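Local coordinates for sterol carrier protein 2 (Thermus thermophilus, PDB 2CX7) that probably binds sterols or other lipids and carries them between membranes, at residues Leu35-Asp40 and Asp79-Trp83; Cys13-Asn17 and Gly58-Ala63. All coordinates share one frame; numbering follows the deposited sequence.

Interaction 1: residues Leu35-Asp40 and Asp79-Trp83; sequences LAVRPD and DLATW
V37 and R38, where strand 32-37 runs out into a loop, pass over L80 and D79 at the start of helix 80-86, with CA atoms 5.5 Å apart for V37 and L80. A water joins the two backbones here, giving a proton to R38 O and accepting one from L80 N, whose place in the first turn of the helix leaves it without an acceptor within that helix. W83, one turn on, lies along the strand: its NE1 donates to A36 O at 2.7 Å, the oxygen lying near the indole plane, while the N-H comes from above the carbonyl plane. L35 CB sits over one face of the same ring near its rim, 3.9 Å from W83 CZ2, and V37 CG2 meets W83 CD1. A tryptophan suits this place because it offers both a broad apolar surface and one donor. The other branch of V37, CG1, packs on L80 CB at 3.8 Å; it stands anti to the backbone N (chi1 177°), which turns it to the helix start. R38, extended from CG to NE, directs NH1 to D79 OD1 at 2.8 Å, a salt bridge with the two flat groups 81° apart. The guanidinium also pairs with E77 through NE and E103 through NH2, so its charge is shared among three carboxylates. F4 meets the W83 ring edge-to-face, and I76 and A78 of strand 74-78 pack against it too.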
loop_
_atom_site.group_PDB
_atom_site.type_symbol
_atom_site.label_atom_id
_atom_site.label_comp_id
_atom_site.label_asym_id
_atom_site.label_seq_id
_atom_site.Cartn_x
_atom_site.Cartn_y
_atom_site.Cartn_z
ATOM N N LEU A 35 3.277 2.485 1.573
ATOM C CA LEU A 35 1.960 2.997 1.913
ATOM C C LEU A 35 2.247 3.772 3.200
ATOM O O LEU A 35 2.453 3.184 4.272
ATOM C CB LEU A 35 0.992 1.844 2.159
ATOM C CG LEU A 35 0.910 0.825 1.019
ATOM C CD1 LEU A 35 -0.155 -0.206 1.353
ATOM C CD2 LEU A 35 0.605 1.538 -0.309
ATOM N N ALA A 36 2.278 5.093 3.081
ATOM C CA ALA A 36 2.629 5.957 4.198
ATOM C C ALA A 36 1.483 6.713 4.866
ATOM O O ALA A 36 0.605 7.262 4.194
ATOM C CB ALA A 36 3.694 6.947 3.740
ATOM N N VAL A 37 1.526 6.724 6.197
ATOM C CA VAL A 37 0.557 7.418 7.042
ATOM C C VAL A 37 1.249 8.675 7.556
ATOM O O VAL A 37 2.342 8.591 8.120
ATOM C CB VAL A 37 0.141 6.551 8.269
ATOM C CG1 VAL A 37 -0.815 7.341 9.171
ATOM C CG2 VAL A 37 -0.522 5.265 7.807
ATOM N N ARG A 38 0.623 9.835 7.350
ATOM C CA ARG A 38 1.177 11.109 7.802
ATOM C C ARG A 38 1.200 11.139 9.328
ATOM O O ARG A 38 0.435 10.416 9.972
ATOM C CB ARG A 38 0.312 12.263 7.294
ATOM C CG ARG A 38 0.220 12.351 5.774
ATOM C CD ARG A 38 -0.546 13.598 5.338
ATOM N NE ARG A 38 -0.501 13.751 3.887
ATOM C CZ ARG A 38 -1.556 13.670 3.085
ATOM N NH1 ARG A 38 -2.770 13.440 3.584
ATOM N NH2 ARG A 38 -1.388 13.800 1.779
ATOM N N PRO A 39 2.082 11.962 9.926
ATOM C CA PRO A 39 2.157 12.056 11.391
ATOM C C PRO A 39 0.769 12.277 11.992
ATOM O O PRO A 39 -0.000 13.139 11.532
ATOM C CB PRO A 39 3.077 13.251 11.606
ATOM C CG PRO A 39 4.053 13.087 10.465
ATOM C CD PRO A 39 3.118 12.808 9.300
ATOM N N ASP A 40 0.473 11.505 13.036
ATOM C CA ASP A 40 -0.817 11.549 13.707
ATOM C C ASP A 40 -0.596 11.156 15.174
ATOM O O ASP A 40 -0.796 10.003 15.554
ATOM C CB ASP A 40 -1.761 10.539 13.041
ATOM C CG ASP A 40 -3.206 10.678 13.489
ATOM O OD1 ASP A 40 -3.464 11.344 14.513
ATOM O OD2 ASP A 40 -4.091 10.100 12.813
ATOM N N ASP A 79 -3.631 10.538 5.135
ATOM C CA ASP A 79 -3.982 10.647 6.548
ATOM C C ASP A 79 -4.439 9.249 6.962
ATOM O O ASP A 79 -4.997 8.511 6.145
ATOM C CB ASP A 79 -5.157 11.605 6.743
ATOM C CG ASP A 79 -4.736 13.058 6.806
ATOM O OD1 ASP A 79 -3.655 13.390 6.288
ATOM O OD2 ASP A 79 -5.510 13.872 7.368
ATOM N N LEU A 80 -4.220 8.889 8.221
ATOM C CA LEU A 80 -4.630 7.576 8.708
ATOM C C LEU A 80 -6.091 7.277 8.374
ATOM O O LEU A 80 -6.415 6.188 7.891
ATOM C CB LEU A 80 -4.444 7.479 10.225
ATOM C CG LEU A 80 -4.924 6.160 10.842
ATOM C CD1 LEU A 80 -4.193 5.001 10.179
ATOM C CD2 LEU A 80 -4.712 6.175 12.347
ATOM N N ALA A 81 -6.967 8.248 8.616
ATOM C CA ALA A 81 -8.394 8.070 8.363
ATOM C C ALA A 81 -8.676 7.642 6.933
ATOM O O ALA A 81 -9.546 6.798 6.687
ATOM C CB ALA A 81 -9.149 9.345 8.676
ATOM N N THR A 82 -7.945 8.231 5.990
ATOM C CA THR A 82 -8.103 7.897 4.587
ATOM C C THR A 82 -7.688 6.456 4.355
ATOM O O THR A 82 -8.415 5.691 3.710
ATOM C CB THR A 82 -7.254 8.822 3.703
ATOM O OG1 THR A 82 -7.653 10.175 3.943
ATOM C CG2 THR A 82 -7.463 8.502 2.230
ATOM N N TRP A 83 -6.528 6.072 4.880
ATOM C CA TRP A 83 -6.070 4.694 4.709
ATOM C C TRP A 83 -7.060 3.715 5.331
ATOM O O TRP A 83 -7.299 2.642 4.780
ATOM C CB TRP A 83 -4.681 4.485 5.326
ATOM C CG TRP A 83 -3.543 4.874 4.422
ATOM C CD1 TRP A 83 -2.553 5.784 4.688
ATOM C CD2 TRP A 83 -3.276 4.366 3.114
ATOM N NE1 TRP A 83 -1.694 5.872 3.623
ATOM C CE2 TRP A 83 -2.111 5.012 2.643
ATOM C CE3 TRP A 83 -3.909 3.425 2.288
ATOM C CZ2 TRP A 83 -1.567 4.747 1.385
ATOM C CZ3 TRP A 83 -3.366 3.165 1.033
ATOM C CH2 TRP A 83 -2.205 3.826 0.596
HETATM O O HOH W 1 -2.359 10.595 9.490
#

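Interaction 2: residues Cys13-Asn17 and Gly58-Ala63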
loop_
_atom_site.group_PDB
_atom_site.type_symbol
_atom_site.label_atom_id
_atom_site.label_comp_id
_atom_site.label_asym_id
_atom_site.label_seq_id
_atom_site.Cartn_x
_atom_site.Cartn_y
_atom_site.Cartn_z
ATOM N N CYS A 13 2.041 -9.388 3.247
ATOM C CA CYS A 13 2.966 -9.942 2.252
ATOM C C CYS A 13 2.563 -11.381 1.965
ATOM O O CYS A 13 2.487 -11.792 0.810
ATOM C CB CYS A 13 4.401 -9.881 2.775
ATOM S SG CYS A 13 5.776 -10.133 1.583
ATOM N N ARG A 14 2.280 -12.143 3.017
ATOM C CA ARG A 14 1.869 -13.531 2.854
ATOM C C ARG A 14 0.571 -13.634 2.062
ATOM O O ARG A 14 0.455 -14.459 1.157
ATOM C CB ARG A 14 1.691 -14.195 4.225
ATOM C CG ARG A 14 1.315 -15.657 4.137
ATOM C CD ARG A 14 1.177 -16.287 5.511
ATOM N NE ARG A 14 0.916 -17.719 5.409
ATOM C CZ ARG A 14 0.557 -18.491 6.431
ATOM N NH1 ARG A 14 0.414 -17.970 7.645
ATOM N NH2 ARG A 14 0.334 -19.785 6.238
ATOM N N LYS A 15 -0.409 -12.795 2.398
ATOM C CA LYS A 15 -1.692 -12.809 1.701
ATOM C C LYS A 15 -1.526 -12.489 0.218
ATOM O O LYS A 15 -2.219 -13.057 -0.628
ATOM C CB LYS A 15 -2.660 -11.806 2.332
ATOM C CG LYS A 15 -3.492 -12.374 3.468
ATOM C CD LYS A 15 -4.491 -13.414 2.962
ATOM C CE LYS A 15 -5.457 -13.814 4.072
ATOM N NZ LYS A 15 -6.526 -14.746 3.608
ATOM N N LEU A 16 -0.616 -11.574 -0.091
ATOM C CA LEU A 16 -0.363 -11.216 -1.485
ATOM C C LEU A 16 0.255 -12.397 -2.220
ATOM O O LEU A 16 -0.055 -12.640 -3.374
ATOM C CB LEU A 16 0.576 -10.007 -1.571
ATOM C CG LEU A 16 -0.029 -8.647 -1.202
ATOM C CD1 LEU A 16 1.078 -7.608 -1.145
ATOM C CD2 LEU A 16 -1.094 -8.245 -2.244
ATOM N N ASN A 17 1.141 -13.130 -1.555
ATOM C CA ASN A 17 1.755 -14.277 -2.206
ATOM C C ASN A 17 0.748 -15.404 -2.407
ATOM O O ASN A 17 0.943 -16.253 -3.258
ATOM C CB ASN A 17 2.968 -14.776 -1.405
ATOM C CG ASN A 17 4.203 -13.914 -1.622
ATOM O OD1 ASN A 17 4.522 -13.548 -2.756
ATOM N ND2 ASN A 17 4.900 -13.588 -0.548
ATOM N N GLY A 58 4.449 -10.184 -9.437
ATOM C CA GLY A 58 3.319 -10.902 -8.877
ATOM C C GLY A 58 3.512 -11.412 -7.466
ATOM O O GLY A 58 2.552 -11.851 -6.828
ATOM N N ALA A 59 4.744 -11.360 -6.976
ATOM C CA ALA A 59 5.044 -11.824 -5.632
ATOM C C ALA A 59 5.425 -10.690 -4.694
ATOM O O ALA A 59 5.739 -9.572 -5.123
ATOM C CB ALA A 59 6.193 -12.838 -5.679
ATOM N N CYS A 60 5.364 -10.983 -3.399
ATOM C CA CYS A 60 5.790 -10.032 -2.393
ATOM C C CYS A 60 7.042 -10.694 -1.826
ATOM O O CYS A 60 6.959 -11.728 -1.159
ATOM C CB CYS A 60 4.740 -9.844 -1.287
ATOM S SG CYS A 60 5.430 -8.817 0.049
ATOM N N ARG A 61 8.203 -10.113 -2.120
ATOM C CA ARG A 61 9.478 -10.650 -1.664
ATOM C C ARG A 61 9.788 -10.271 -0.227
ATOM O O ARG A 61 10.724 -10.792 0.371
ATOM C CB ARG A 61 10.602 -10.164 -2.569
ATOM C CG ARG A 61 10.441 -10.590 -4.012
ATOM C CD ARG A 61 11.646 -10.211 -4.859
ATOM N NE ARG A 61 11.965 -8.787 -4.799
ATOM C CZ ARG A 61 12.876 -8.196 -5.570
ATOM N NH1 ARG A 61 13.552 -8.910 -6.464
ATOM N NH2 ARG A 61 13.123 -6.898 -5.442
ATOM N N GLY A 62 8.999 -9.356 0.323
ATOM C CA GLY A 62 9.215 -8.929 1.692
ATOM C C GLY A 62 8.432 -7.673 2.004
ATOM O O GLY A 62 8.109 -6.889 1.111
ATOM N N ALA A 63 8.108 -7.493 3.277
ATOM C CA ALA A 63 7.363 -6.321 3.710
ATOM C C ALA A 63 7.925 -5.883 5.054
ATOM O O ALA A 63 8.671 -6.622 5.693
ATOM C CB ALA A 63 5.895 -6.660 3.836
HETATM O O HOH W 2 1.230 -13.872 -5.489
#
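A disulfide ties the C-terminal end of helix 6-17 to the edge strand 59-67: C13 SG and C60 SG are 2.1 Å apart, with a C-S-S-C torsion of -102°. Both sulfurs stand anti to their own backbone N (chi1 172° at C60), which brings them together between helix and strand. Beside the bridge, C13 CB rests on A63 CB at 3.7 Å, the small alanine admitting the helix closely. In this alpha+beta fold of the SCP-2 family the helical segment 13-17 runs roughly antiparallel to strand residues 59-63, at 150°, their axes approaching to 7.0 Å. N17, one turn beyond C13, reads the strand edge with its amide: OD1 accepts from C60 N at 2.8 Å in an almost straight bond, and ND2 donates to C60 O at 2.8 Å, in the carbonyl plane and on a lone pair. Asparagine suits the place, carrying an acceptor and a donor side by side. A leucine here would probably leave both the N-H and the C=O of C60 without their side-chain mates. L16 turns CB toward C60 CB and packs on L122 and V125 of helix 116-127, while a water lies 2.8 Å from both L16 O and G58 O, bridging the two carbonyls, though it has more acceptors in reach than protons to give.

How the interactions relate
Interactions 1 and 2 hold helices to different parts of one five-stranded mixed sheet. Segment 35-40 includes the end of the central strand, 32-37, and segment 58-63 the start of strand 59-67, an outermost strand within this chain; strand 49-56 lies between them and pairs with both. The contact centres are 22 Å apart, on opposite sides of the chain's centre, and their nearest atoms come within about 8 Å without touching. In sequence the segments alternate, 13-17, 35-40, 58-63 and 79-83, so the two connections cross along the chain. Their chemistry differs: interaction 1 combines an indole N-H bond with a salt bridge, whereas interaction 2 combines a covalent link with a paired amide.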